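Local coordinates for protein cellulose hydrolase (Bacillus licheniformis, PDB 4YZT) that hydrolyses internal beta-1,4-glucosidic bonds of cellulose as a three-module family 5 endoglucanase, captured here with cellotetraose bound, at residues P33-G38 / E57-D62; E132-L137 / N175-N180; Q355-Q360 / L414-H419; R475-E480 / S513-T518. All coordinates share one frame; numbering follows the deposited sequence.

Contact 1. Residues P33-G38 / E57-D62; sequences PGWNLG and EHTFDD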
loop_
_atom_site.group_PDB
_atom_site.type_symbol
_atom_site.label_atom_id
_atom_site.label_comp_id
_atom_site.label_asym_id
_atom_site.label_seq_id
_atom_site.Cartn_x
_atom_site.Cartn_y
_atom_site.Cartn_z
ATOM N N PRO A 33 10.989 -0.382 -10.414
ATOM C CA PRO A 33 9.712 -0.493 -9.691
ATOM C C PRO A 33 8.556 0.259 -10.340
ATOM O O PRO A 33 8.764 1.250 -11.039
ATOM C CB PRO A 33 10.035 0.139 -8.336
ATOM C CG PRO A 33 10.984 1.236 -8.674
ATOM C CD PRO A 33 11.801 0.729 -9.881
ATOM N N GLY A 34 7.334 -0.175 -10.053
ATOM C CA GLY A 34 6.151 0.459 -10.613
ATOM C C GLY A 34 5.318 1.175 -9.558
ATOM O O GLY A 34 5.524 0.989 -8.352
ATOM N N TRP A 35 4.365 1.984 -10.019
ATOM C CA TRP A 35 3.483 2.745 -9.129
ATOM C C TRP A 35 2.076 2.842 -9.709
ATOM O O TRP A 35 1.919 3.034 -10.917
ATOM C CB TRP A 35 4.076 4.134 -8.917
ATOM C CG TRP A 35 3.254 5.134 -8.165
ATOM C CD1 TRP A 35 3.266 5.361 -6.808
ATOM C CD2 TRP A 35 2.377 6.126 -8.726
ATOM N NE1 TRP A 35 2.425 6.413 -6.497
ATOM C CE2 TRP A 35 1.871 6.895 -7.655
ATOM C CE3 TRP A 35 1.950 6.416 -10.025
ATOM C CZ2 TRP A 35 0.976 7.947 -7.848
ATOM C CZ3 TRP A 35 1.044 7.452 -10.211
ATOM C CH2 TRP A 35 0.561 8.197 -9.130
ATOM N N ASN A 36 1.060 2.707 -8.860
ATOM C CA ASN A 36 -0.342 2.785 -9.296
ATOM C C ASN A 36 -0.939 4.173 -9.151
ATOM O O ASN A 36 -0.763 4.812 -8.109
ATOM C CB ASN A 36 -1.224 1.814 -8.491
ATOM C CG ASN A 36 -1.134 0.383 -8.975
ATOM O OD1 ASN A 36 -1.986 -0.080 -9.754
ATOM N ND2 ASN A 36 -0.144 -0.353 -8.468
ATOM N N LEU A 37 -1.661 4.625 -10.179
ATOM C CA LEU A 37 -2.464 5.844 -10.079
ATOM C C LEU A 37 -3.824 5.473 -9.495
ATOM O O LEU A 37 -4.835 5.459 -10.200
ATOM C CB LEU A 37 -2.636 6.525 -11.448
ATOM C CG LEU A 37 -3.341 7.892 -11.481
ATOM C CD1 LEU A 37 -2.471 9.031 -10.931
ATOM C CD2 LEU A 37 -3.801 8.221 -12.898
ATOM N N GLY A 38 -3.845 5.153 -8.207
ATOM C CA GLY A 38 -5.046 4.608 -7.585
ATOM C C GLY A 38 -6.154 5.628 -7.358
ATOM O O GLY A 38 -5.898 6.833 -7.302
ATOM N N GLU A 57 -1.304 16.618 -15.401
ATOM C CA GLU A 57 -0.177 16.114 -16.178
ATOM C C GLU A 57 1.116 16.071 -15.346
ATOM O O GLU A 57 1.888 15.118 -15.451
ATOM C CB GLU A 57 0.033 16.960 -17.443
ATOM C CG GLU A 57 1.068 16.383 -18.402
ATOM C CD GLU A 57 1.331 17.276 -19.607
ATOM O OE1 GLU A 57 0.552 18.223 -19.847
ATOM O OE2 GLU A 57 2.323 17.028 -20.316
ATOM N N HIS A 58 1.331 17.068 -14.488
ATOM C CA HIS A 58 2.612 17.181 -13.799
ATOM C C HIS A 58 2.808 16.096 -12.748
ATOM O O HIS A 58 3.928 15.861 -12.295
ATOM C CB HIS A 58 2.783 18.573 -13.164
ATOM C CG HIS A 58 1.832 18.869 -12.045
ATOM N ND1 HIS A 58 0.948 19.923 -12.087
ATOM C CD2 HIS A 58 1.646 18.270 -10.844
ATOM C CE1 HIS A 58 0.245 19.952 -10.968
ATOM N NE2 HIS A 58 0.643 18.955 -10.200
ATOM N N THR A 59 1.734 15.403 -12.383
ATOM C CA THR A 59 1.866 14.288 -11.462
ATOM C C THR A 59 2.749 13.203 -12.089
ATOM O O THR A 59 3.543 12.560 -11.391
ATOM C CB THR A 59 0.481 13.742 -11.063
ATOM O OG1 THR A 59 -0.203 14.751 -10.302
ATOM C CG2 THR A 59 0.600 12.485 -10.227
ATOM N N PHE A 60 2.659 13.020 -13.408
ATOM C CA PHE A 60 3.506 12.022 -14.060
ATOM C C PHE A 60 4.972 12.452 -14.089
ATOM O O PHE A 60 5.874 11.613 -14.008
ATOM C CB PHE A 60 2.982 11.714 -15.464
ATOM C CG PHE A 60 1.693 10.937 -15.443
ATOM C CD1 PHE A 60 1.703 9.589 -15.144
ATOM C CD2 PHE A 60 0.467 11.573 -15.653
ATOM C CE1 PHE A 60 0.519 8.851 -15.070
ATOM C CE2 PHE A 60 -0.728 10.839 -15.592
ATOM C CZ PHE A 60 -0.698 9.479 -15.306
ATOM N N ASP A 61 5.207 13.755 -14.172
ATOM C CA ASP A 61 6.562 14.271 -14.051
ATOM C C ASP A 61 7.104 14.011 -12.645
ATOM O O ASP A 61 8.288 13.728 -12.479
ATOM C CB ASP A 61 6.594 15.757 -14.376
ATOM C CG ASP A 61 6.369 16.027 -15.847
ATOM O OD1 ASP A 61 6.998 15.357 -16.707
ATOM O OD2 ASP A 61 5.545 16.903 -16.137
ATOM N N ASP A 62 6.227 14.107 -11.646
ATOM C CA ASP A 62 6.611 13.896 -10.257
ATOM C C ASP A 62 6.973 12.431 -10.029
ATOM O O ASP A 62 7.915 12.113 -9.301
ATOM C CB ASP A 62 5.477 14.322 -9.303
ATOM C CG ASP A 62 5.286 15.843 -9.239
ATOM O OD1 ASP A 62 6.216 16.585 -9.595
ATOM O OD2 ASP A 62 4.192 16.299 -8.822
#
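Leu37 reaches Phe60 from the centre of an inverse gamma turn, one residue past the end of strand 34-36. The hydrogen bond that spans this turn, from Gly38 N to Asn36 O, is weak. With CG anti to the backbone N (chi1 -174°), the leucine carries CD2 out to 4.1 Å from CZ of Phe60. The two side chains cross at about a right angle, and the methyl approaches the ring obliquely. A second, looser touch lies beside it, where CH2 of the Trp35 indole is 4.4 Å from CG2 of Thr59, again at an oblique approach. No hydrogen bond spans the two segments, so the joint is wholly apolar, and all four touching residues are buried.

Trp35 is fixed from several directions. Its NE1 is hydrogen-bonded to Asp305, Phe68 meets the ring with planes at about 45°, and Leu37 N lies 3.9 Å above one indole face, offset toward the rim. Beyond Leu37, Phe60 also packs on Val100, Trp103 and Ala104 of helix 91-105. The contact therefore joins strand 34-36 and the turn after it to helix 57-66, within the first beta-alpha-beta unit of the parallel eight-stranded TIM barrel of this glycosidase family.

Contact 2. Residues E132-L137 / N175-N180; sequences ETLDKL and NREMLN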
loop_
_atom_site.group_PDB
_atom_site.type_symbol
_atom_site.label_atom_id
_atom_site.label_comp_id
_atom_site.label_asym_id
_atom_site.label_seq_id
_atom_site.Cartn_x
_atom_site.Cartn_y
_atom_site.Cartn_z
ATOM N N GLU A 132 -24.581 -13.134 -21.811
ATOM C CA GLU A 132 -24.722 -11.677 -21.914
ATOM C C GLU A 132 -23.491 -10.897 -21.436
ATOM O O GLU A 132 -23.096 -9.897 -22.054
ATOM C CB GLU A 132 -25.935 -11.202 -21.123
ATOM C CG GLU A 132 -27.197 -11.103 -21.952
ATOM C CD GLU A 132 -28.364 -11.754 -21.261
ATOM O OE1 GLU A 132 -28.120 -12.453 -20.255
ATOM O OE2 GLU A 132 -29.514 -11.604 -21.732
ATOM N N THR A 133 -22.912 -11.329 -20.321
ATOM C CA THR A 133 -21.810 -10.592 -19.699
ATOM C C THR A 133 -20.534 -10.678 -20.532
ATOM O O THR A 133 -19.839 -9.674 -20.748
ATOM C CB THR A 133 -21.526 -11.120 -18.271
ATOM O OG1 THR A 133 -22.735 -11.082 -17.505
ATOM C CG2 THR A 133 -20.452 -10.267 -17.584
ATOM N N LEU A 134 -20.236 -11.886 -21.000
ATOM C CA LEU A 134 -19.041 -12.122 -21.795
ATOM C C LEU A 134 -19.145 -11.422 -23.153
ATOM O O LEU A 134 -18.153 -10.890 -23.649
ATOM C CB LEU A 134 -18.804 -13.622 -21.974
ATOM C CG LEU A 134 -17.502 -14.035 -22.665
ATOM C CD1 LEU A 134 -16.287 -13.661 -21.825
ATOM C CD2 LEU A 134 -17.519 -15.541 -22.975
ATOM N N ASP A 135 -20.344 -11.422 -23.739
ATOM C CA ASP A 135 -20.587 -10.687 -24.971
ATOM C C ASP A 135 -20.295 -9.209 -24.772
ATOM O O ASP A 135 -19.583 -8.601 -25.564
ATOM C CB ASP A 135 -22.031 -10.877 -25.451
ATOM C CG ASP A 135 -22.376 -9.985 -26.631
ATOM O OD1 ASP A 135 -21.925 -10.285 -27.758
ATOM O OD2 ASP A 135 -23.116 -8.993 -26.431
ATOM N N LYS A 136 -20.825 -8.642 -23.692
ATOM C CA LYS A 136 -20.574 -7.250 -23.345
ATOM C C LYS A 136 -19.083 -6.941 -23.097
ATOM O O LYS A 136 -18.568 -5.941 -23.591
ATOM C CB LYS A 136 -21.381 -6.869 -22.108
ATOM C CG LYS A 136 -21.099 -5.453 -21.588
ATOM C CD LYS A 136 -22.046 -5.090 -20.447
ATOM C CE LYS A 136 -21.625 -3.795 -19.775
ATOM N NZ LYS A 136 -22.535 -3.419 -18.679
ATOM N N LEU A 137 -18.400 -7.788 -22.328
ATOM C CA LEU A 137 -16.987 -7.569 -22.044
ATOM C C LEU A 137 -16.146 -7.614 -23.333
ATOM O O LEU A 137 -15.248 -6.782 -23.527
ATOM C CB LEU A 137 -16.481 -8.595 -21.020
ATOM C CG LEU A 137 -15.010 -8.523 -20.562
ATOM C CD1 LEU A 137 -14.681 -7.181 -19.918
ATOM C CD2 LEU A 137 -14.691 -9.646 -19.596
ATOM N N ASN A 175 -10.209 -15.116 -20.118
ATOM C CA ASN A 175 -8.855 -14.732 -20.533
ATOM C C ASN A 175 -8.593 -15.047 -21.998
ATOM O O ASN A 175 -8.055 -14.209 -22.736
ATOM C CB ASN A 175 -7.799 -15.430 -19.669
ATOM C CG ASN A 175 -7.671 -14.810 -18.296
ATOM O OD1 ASN A 175 -8.108 -13.679 -18.075
ATOM N ND2 ASN A 175 -7.048 -15.535 -17.367
ATOM N N ARG A 176 -8.978 -16.253 -22.418
ATOM C CA ARG A 176 -8.748 -16.705 -23.779
ATOM C C ARG A 176 -9.530 -15.872 -24.795
ATOM O O ARG A 176 -9.007 -15.512 -25.847
ATOM C CB ARG A 176 -9.121 -18.192 -23.911
ATOM C CG ARG A 176 -8.915 -18.755 -25.318
ATOM C CD ARG A 176 -9.078 -20.275 -25.383
ATOM N NE ARG A 176 -10.376 -20.744 -24.895
ATOM C CZ ARG A 176 -10.569 -21.272 -23.692
ATOM N NH1 ARG A 176 -9.546 -21.405 -22.863
ATOM N NH2 ARG A 176 -11.781 -21.681 -23.320
ATOM N N GLU A 177 -10.789 -15.578 -24.480
ATOM C CA GLU A 177 -11.664 -14.885 -25.414
ATOM C C GLU A 177 -11.282 -13.424 -25.568
ATOM O O GLU A 177 -11.282 -12.897 -26.681
ATOM C CB GLU A 177 -13.120 -15.001 -24.970
ATOM C CG GLU A 177 -13.674 -16.409 -25.086
ATOM C CD GLU A 177 -13.831 -16.846 -26.524
ATOM O OE1 GLU A 177 -14.601 -16.186 -27.256
ATOM O OE2 GLU A 177 -13.183 -17.839 -26.926
ATOM N N MET A 178 -10.947 -12.775 -24.460
ATOM C CA MET A 178 -10.525 -11.381 -24.510
ATOM C C MET A 178 -9.169 -11.262 -25.195
ATOM O O MET A 178 -8.950 -10.348 -25.985
ATOM C CB MET A 178 -10.476 -10.766 -23.104
ATOM C CG MET A 178 -11.847 -10.712 -22.415
ATOM S SD MET A 178 -13.130 -9.961 -23.443
ATOM C CE MET A 178 -14.177 -11.364 -23.765
ATOM N N LEU A 179 -8.260 -12.188 -24.905
ATOM C CA LEU A 179 -6.963 -12.189 -25.581
ATOM C C LEU A 179 -7.129 -12.378 -27.102
ATOM O O LEU A 179 -6.470 -11.699 -27.891
ATOM C CB LEU A 179 -6.053 -13.268 -25.002
ATOM C CG LEU A 179 -4.685 -13.400 -25.672
ATOM C CD1 LEU A 179 -3.828 -12.169 -25.393
ATOM C CD2 LEU A 179 -3.983 -14.666 -25.218
ATOM N N ASN A 180 -8.025 -13.277 -27.511
ATOM C CA ASN A 180 -8.276 -13.515 -28.939
ATOM C C ASN A 180 -8.825 -12.269 -29.623
ATOM O O ASN A 180 -8.436 -11.926 -30.743
ATOM C CB ASN A 180 -9.241 -14.690 -29.148
ATOM C CG ASN A 180 -8.573 -16.043 -28.923
ATOM O OD1 ASN A 180 -7.347 -16.136 -28.870
ATOM N ND2 ASN A 180 -9.379 -17.094 -28.789
#
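Met178 spans the gap to both Leu134 and Leu137, and its side chain can be traced atom by atom. Its CB points across to helix 130-147, and CG is anti to the methionine carbonyl carbon. CG makes the first touch, 4.1 Å from CD2 of Leu137. The chain then bends at chi2 (-51°), setting SD 3.7 Å from CG of Leu137 and 3.8 Å from the backbone O of the same residue. A further bend at chi3 (112°) turns the terminal methyl along the other helix, so that CE comes to 3.7 Å from CD1 of Leu134 and 4.0 Å from Leu134 O. The thioether thus contacts two residues about one helical turn apart. It slides past Leu134 in the opposite direction, whereas it meets Leu137 at a slant.

CD2 of Leu134 is 4.5 Å from CG of Glu177, a marginal touch involving only the aliphatic part of the glutamate. Leu173 and Leu174, earlier on the same helix 168-184, also touch Leu134 and Leu137 respectively; Trp122 and Ile123 of helix 118-123 touch Leu137. The axes of the two six-residue segments approach to 10.8 Å and run in similar directions, with a signed crossing angle of -29°. Such near-parallel packing, with strand 155-158 between the helices in sequence, is that of neighbouring outer-layer helices in a TIM barrel.

Contact 3. Residues Q355-Q360 / L414-H419; sequences QTVDIQ and LTFTFH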
loop_
_atom_site.group_PDB
_atom_site.type_symbol
_atom_site.label_atom_id
_atom_site.label_comp_id
_atom_site.label_asym_id
_atom_site.label_seq_id
_atom_site.Cartn_x
_atom_site.Cartn_y
_atom_site.Cartn_z
ATOM N N GLN A 355 22.323 6.076 23.791
ATOM C CA GLN A 355 21.258 5.417 23.053
ATOM C C GLN A 355 21.815 4.493 21.984
ATOM O O GLN A 355 22.619 4.917 21.164
ATOM C CB GLN A 355 20.348 6.450 22.395
ATOM C CG GLN A 355 19.282 5.839 21.520
ATOM C CD GLN A 355 18.292 5.028 22.326
ATOM O OE1 GLN A 355 17.936 5.404 23.453
ATOM N NE2 GLN A 355 17.845 3.904 21.766
ATOM N N THR A 356 21.375 3.243 21.983
ATOM C CA THR A 356 21.829 2.295 20.979
ATOM C C THR A 356 20.873 2.272 19.794
ATOM O O THR A 356 19.646 2.260 19.960
ATOM C CB THR A 356 21.986 0.873 21.578
ATOM O OG1 THR A 356 23.038 0.888 22.554
ATOM C CG2 THR A 356 22.341 -0.146 20.501
ATOM N N VAL A 357 21.452 2.311 18.595
ATOM C CA VAL A 357 20.712 2.123 17.358
ATOM C C VAL A 357 21.316 0.931 16.634
ATOM O O VAL A 357 22.503 0.936 16.306
ATOM C CB VAL A 357 20.770 3.367 16.445
ATOM C CG1 VAL A 357 19.866 3.193 15.230
ATOM C CG2 VAL A 357 20.377 4.615 17.209
ATOM N N ASP A 358 20.509 -0.102 16.407
ATOM C CA ASP A 358 20.961 -1.276 15.677
ATOM C C ASP A 358 20.690 -1.122 14.186
ATOM O O ASP A 358 19.652 -0.600 13.783
ATOM C CB ASP A 358 20.279 -2.541 16.208
ATOM C CG ASP A 358 20.670 -2.857 17.644
ATOM O OD1 ASP A 358 21.880 -2.817 17.964
ATOM O OD2 ASP A 358 19.763 -3.151 18.450
ATOM N N ILE A 359 21.623 -1.585 13.361
ATOM C CA ILE A 359 21.470 -1.475 11.911
ATOM C C ILE A 359 21.521 -2.843 11.226
ATOM O O ILE A 359 22.516 -3.560 11.338
ATOM C CB ILE A 359 22.565 -0.570 11.301
ATOM C CG1 ILE A 359 22.703 0.734 12.091
ATOM C CG2 ILE A 359 22.275 -0.288 9.831
ATOM C CD1 ILE A 359 23.783 1.641 11.545
ATOM N N GLN A 360 20.441 -3.203 10.539
ATOM C CA GLN A 360 20.458 -4.322 9.600
ATOM C C GLN A 360 21.070 -3.815 8.293
ATOM O O GLN A 360 20.376 -3.233 7.453
ATOM C CB GLN A 360 19.044 -4.886 9.390
ATOM C CG GLN A 360 18.924 -5.988 8.346
ATOM C CD GLN A 360 17.514 -6.547 8.243
ATOM O OE1 GLN A 360 16.752 -6.525 9.212
ATOM N NE2 GLN A 360 17.158 -7.044 7.070
ATOM N N LEU A 414 18.090 12.460 12.746
ATOM C CA LEU A 414 19.417 12.017 12.353
ATOM C C LEU A 414 19.325 11.216 11.057
ATOM O O LEU A 414 18.570 10.247 10.963
ATOM C CB LEU A 414 20.071 11.196 13.463
ATOM C CG LEU A 414 20.223 11.921 14.803
ATOM C CD1 LEU A 414 20.915 11.025 15.817
ATOM C CD2 LEU A 414 20.969 13.245 14.643
ATOM N N THR A 415 20.076 11.651 10.052
ATOM C CA THR A 415 20.132 10.951 8.777
ATOM C C THR A 415 21.364 10.047 8.712
ATOM O O THR A 415 22.496 10.525 8.698
ATOM C CB THR A 415 20.149 11.941 7.592
ATOM O OG1 THR A 415 18.941 12.712 7.597
ATOM C CG2 THR A 415 20.252 11.201 6.263
ATOM N N PHE A 416 21.133 8.736 8.697
ATOM C CA PHE A 416 22.199 7.761 8.528
ATOM C C PHE A 416 22.392 7.520 7.036
ATOM O O PHE A 416 21.467 7.054 6.369
ATOM C CB PHE A 416 21.875 6.430 9.228
ATOM C CG PHE A 416 21.723 6.533 10.736
ATOM C CD1 PHE A 416 20.649 7.209 11.303
ATOM C CD2 PHE A 416 22.631 5.911 11.580
ATOM C CE1 PHE A 416 20.509 7.296 12.684
ATOM C CE2 PHE A 416 22.490 5.985 12.962
ATOM C CZ PHE A 416 21.431 6.680 13.515
ATOM N N THR A 417 23.573 7.848 6.513
ATOM C CA THR A 417 23.844 7.646 5.096
ATOM C C THR A 417 24.648 6.377 4.899
ATOM O O THR A 417 25.425 5.993 5.773
ATOM C CB THR A 417 24.611 8.839 4.475
ATOM O OG1 THR A 417 25.901 8.963 5.089
ATOM C CG2 THR A 417 23.841 10.131 4.668
ATOM N N PHE A 418 24.458 5.726 3.756
ATOM C CA PHE A 418 25.189 4.502 3.441
ATOM C C PHE A 418 25.815 4.642 2.059
ATOM O O PHE A 418 25.359 5.449 1.256
ATOM C CB PHE A 418 24.257 3.281 3.535
ATOM C CG PHE A 418 23.648 3.113 4.903
ATOM C CD1 PHE A 418 24.295 2.370 5.878
ATOM C CD2 PHE A 418 22.455 3.742 5.229
ATOM C CE1 PHE A 418 23.746 2.237 7.147
ATOM C CE2 PHE A 418 21.909 3.616 6.501
ATOM C CZ PHE A 418 22.561 2.866 7.455
ATOM N N HIS A 419 26.885 3.895 1.801
ATOM C CA HIS A 419 27.588 4.007 0.529
ATOM C C HIS A 419 26.639 3.707 -0.625
ATOM O O HIS A 419 26.692 4.363 -1.662
ATOM C CB HIS A 419 28.791 3.069 0.487
ATOM C CG HIS A 419 29.601 3.185 -0.768
ATOM N ND1 HIS A 419 29.653 2.186 -1.716
ATOM C CD2 HIS A 419 30.395 4.183 -1.228
ATOM C CE1 HIS A 419 30.445 2.562 -2.707
ATOM N NE2 HIS A 419 30.906 3.770 -2.435
#
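Ile359 and Phe418 make the closest approach of this contact: the isoleucine CG2 lies 4.0 Å from both CZ and CE1 of the phenylalanine, approaching the ring obliquely from the opposite direction. Phe416 makes the broader contact, touching two residues. CD1 of Ile359 is 4.4 Å from CD2 of that ring, and CG1 of Val357 is 4.2 Å from its CZ. The branching of Ile359 explains its double role. Its CG1 sits beside the backbone N (chi1 -48°) and sends CD1 toward Phe416, while CG2, anti to that nitrogen, faces Phe418.

Against this buried apolar face, the other side of strand 355-360 is polar and open to solvent, with Thr356, Asp358 and Gln360 all exposed. On the partner strand, Thr415 and Thr417 are partly exposed, and Thr417 OG1 is hydrogen-bonded to Thr367. At the start of strand 355-360, Gln355 turns its amide back on its own chain, NE2 donating to Thr356 O at 3.0 Å with a bent N-H...O angle of 138°.

No hydrogen bond links the two segments, and the axes of the strand segments come no closer than 11.4 Å; they face each other across an apolar interior, consistent with the sandwich-like folding of an E-set module such as X2. Strand 355-360 is flanked by strands 338-347 and 390-393, strand 409-418 by strands 366-371 and 424-431, and Ile339 touches Val357, Ile359 and Phe416 alike.

Contact 4. Residues R475-E480 / S513-T518; sequences RPVLEE and SDSTFT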
loop_
_atom_site.group_PDB
_atom_site.type_symbol
_atom_site.label_atom_id
_atom_site.label_comp_id
_atom_site.label_asym_id
_atom_site.label_seq_id
_atom_site.Cartn_x
_atom_site.Cartn_y
_atom_site.Cartn_z
ATOM N N ARG A 475 -16.146 -8.936 27.387
ATOM C CA ARG A 475 -16.070 -9.425 26.013
ATOM C C ARG A 475 -15.870 -8.249 25.033
ATOM O O ARG A 475 -16.096 -7.099 25.392
ATOM C CB ARG A 475 -17.336 -10.238 25.678
ATOM C CG ARG A 475 -17.530 -11.491 26.549
ATOM C CD ARG A 475 -18.621 -12.422 25.995
ATOM N N PRO A 476 -15.428 -8.535 23.798
ATOM C CA PRO A 476 -15.246 -7.498 22.776
ATOM C C PRO A 476 -16.521 -6.687 22.490
ATOM O O PRO A 476 -17.616 -7.248 22.412
ATOM C CB PRO A 476 -14.822 -8.308 21.540
ATOM C CG PRO A 476 -14.117 -9.493 22.114
ATOM C CD PRO A 476 -14.927 -9.846 23.344
ATOM N N VAL A 477 -16.366 -5.376 22.348
ATOM C CA VAL A 477 -17.450 -4.503 21.916
ATOM C C VAL A 477 -17.945 -4.953 20.529
ATOM O O VAL A 477 -19.147 -4.952 20.253
ATOM C CB VAL A 477 -16.990 -3.026 21.887
ATOM C CG1 VAL A 477 -17.901 -2.180 21.018
ATOM C CG2 VAL A 477 -16.917 -2.465 23.296
ATOM N N LEU A 478 -17.017 -5.369 19.670
ATOM C CA LEU A 478 -17.391 -5.875 18.346
ATOM C C LEU A 478 -17.481 -7.399 18.286
ATOM O O LEU A 478 -17.220 -7.994 17.231
ATOM C CB LEU A 478 -16.397 -5.399 17.291
ATOM C CG LEU A 478 -16.265 -3.897 17.019
ATOM C CD1 LEU A 478 -15.484 -3.677 15.732
ATOM C CD2 LEU A 478 -17.605 -3.204 16.955
ATOM N N GLU A 479 -17.877 -8.018 19.399
ATOM C CA GLU A 479 -17.940 -9.480 19.504
ATOM C C GLU A 479 -18.795 -10.111 18.390
ATOM O O GLU A 479 -18.506 -11.215 17.925
ATOM C CB GLU A 479 -18.484 -9.900 20.887
ATOM C CG GLU A 479 -18.468 -11.422 21.112
ATOM C CD GLU A 479 -19.249 -11.880 22.345
ATOM O OE1 GLU A 479 -19.573 -11.036 23.214
ATOM O OE2 GLU A 479 -19.547 -13.096 22.436
ATOM N N GLU A 480 -19.838 -9.405 17.953
ATOM C CA GLU A 480 -20.732 -9.925 16.921
ATOM C C GLU A 480 -20.053 -9.947 15.551
ATOM O O GLU A 480 -20.509 -10.635 14.636
ATOM C CB GLU A 480 -22.017 -9.098 16.867
ATOM C CG GLU A 480 -23.019 -9.455 17.973
ATOM N N SER A 513 -24.060 -1.619 26.125
ATOM C CA SER A 513 -23.985 -1.202 27.522
ATOM C C SER A 513 -22.644 -0.520 27.752
ATOM O O SER A 513 -21.827 -0.448 26.836
ATOM C CB SER A 513 -24.172 -2.396 28.469
ATOM O OG SER A 513 -23.137 -3.359 28.318
ATOM N N ASP A 514 -22.420 -0.015 28.962
ATOM C CA ASP A 514 -21.205 0.740 29.256
ATOM C C ASP A 514 -19.918 -0.021 28.867
ATOM O O ASP A 514 -19.742 -1.198 29.191
ATOM C CB ASP A 514 -21.182 1.123 30.735
ATOM C CG ASP A 514 -22.348 2.014 31.118
ATOM O OD1 ASP A 514 -23.124 2.429 30.222
ATOM O OD2 ASP A 514 -22.486 2.308 32.322
ATOM N N SER A 515 -19.036 0.660 28.147
ATOM C CA SER A 515 -17.837 0.029 27.581
ATOM C C SER A 515 -16.604 0.888 27.807
ATOM O O SER A 515 -16.705 2.098 28.052
ATOM C CB SER A 515 -18.009 -0.231 26.075
ATOM O OG SER A 515 -19.144 -1.054 25.835
ATOM N N THR A 516 -15.442 0.248 27.732
ATOM C CA THR A 516 -14.172 0.916 27.952
ATOM C C THR A 516 -13.295 0.731 26.721
ATOM O O THR A 516 -13.088 -0.398 26.269
ATOM C CB THR A 516 -13.450 0.361 29.205
ATOM O OG1 THR A 516 -14.253 0.604 30.369
ATOM C CG2 THR A 516 -12.086 1.019 29.384
ATOM N N PHE A 517 -12.807 1.841 26.172
ATOM C CA PHE A 517 -11.899 1.811 25.032
ATOM C C PHE A 517 -10.497 2.202 25.456
ATOM O O PHE A 517 -10.313 3.170 26.193
ATOM C CB PHE A 517 -12.386 2.739 23.921
ATOM C CG PHE A 517 -13.668 2.288 23.298
ATOM C CD1 PHE A 517 -13.655 1.499 22.164
ATOM C CD2 PHE A 517 -14.887 2.636 23.866
ATOM C CE1 PHE A 517 -14.855 1.054 21.603
ATOM C CE2 PHE A 517 -16.078 2.215 23.310
ATOM C CZ PHE A 517 -16.061 1.417 22.179
ATOM N N THR A 518 -9.518 1.427 25.010
ATOM C CA THR A 518 -8.127 1.721 25.312
ATOM C C THR A 518 -7.407 2.142 24.040
ATOM O O THR A 518 -7.209 1.327 23.126
ATOM C CB THR A 518 -7.409 0.513 25.948
ATOM O OG1 THR A 518 -8.090 0.104 27.148
ATOM C CG2 THR A 518 -5.961 0.866 26.284
#
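A chi1 of 161° on Val477 leaves CG1 roughly anti to the backbone N and swings CG2 beside that nitrogen, where it faces Ser515 and Phe517. On the opposing strand, Phe517 holds CG anti to its carbonyl carbon (chi1 -66°), which lets CZ extend to the valine. The single methyl CG2 of Val477 then makes every close approach across the contact. It lies 3.7 Å from Ser515 CB and 3.7 Å from Ser515 OG, touching the serine along its CB-OG bond, and 4.1 Å from CZ of Phe517, which it meets at an oblique angle. Ser515 directs its CB at the turn, whereas Phe517 reaches Val477 with the far end of its ring.

Val477 is the second residue of a type I beta turn running from Pro476 to Glu479 and closed by a weak hydrogen bond from Glu479 N to Pro476 O (3.1 Å). This turn belongs to the loop that follows strand 462-470, and it is tied back to that strand by a backbone hydrogen bond between Val477 and Gly468. Strand 515-522 lies between strands 462-470 and 527-535 in a mixed four-stranded sheet of the C-terminal module. Further apolar partners crowd the same region: Leu511 touches Val477, while Val507 of helix 505-510 and Val532 touch the Phe517 side chain. Between the two touching strand residues, Thr516 OG1 is hydrogen-bonded to Asp471 and to Lys531.

In the fold
Following the chain from its N terminus, the four contacts close in series; none nests in or crosses another. Contact 1 closes a span of 18 residues without helix or strand, which includes the glycan-pocket residues Asn39, Ser49, Trp50 and Asn51. Contact 2 closes a longer one across strand 155-158, about 17 Å from contact 1 at the nearest atoms, within the same catalytic barrel. Contact 3 lies in the X2 module, its centre 53 Å from that of contact 2, and brings together segments with 53 residues between them. Contact 4 closes last, joining a turn to a strand in the C-terminal module, about 24 Å from contact 3 at the nearest atoms.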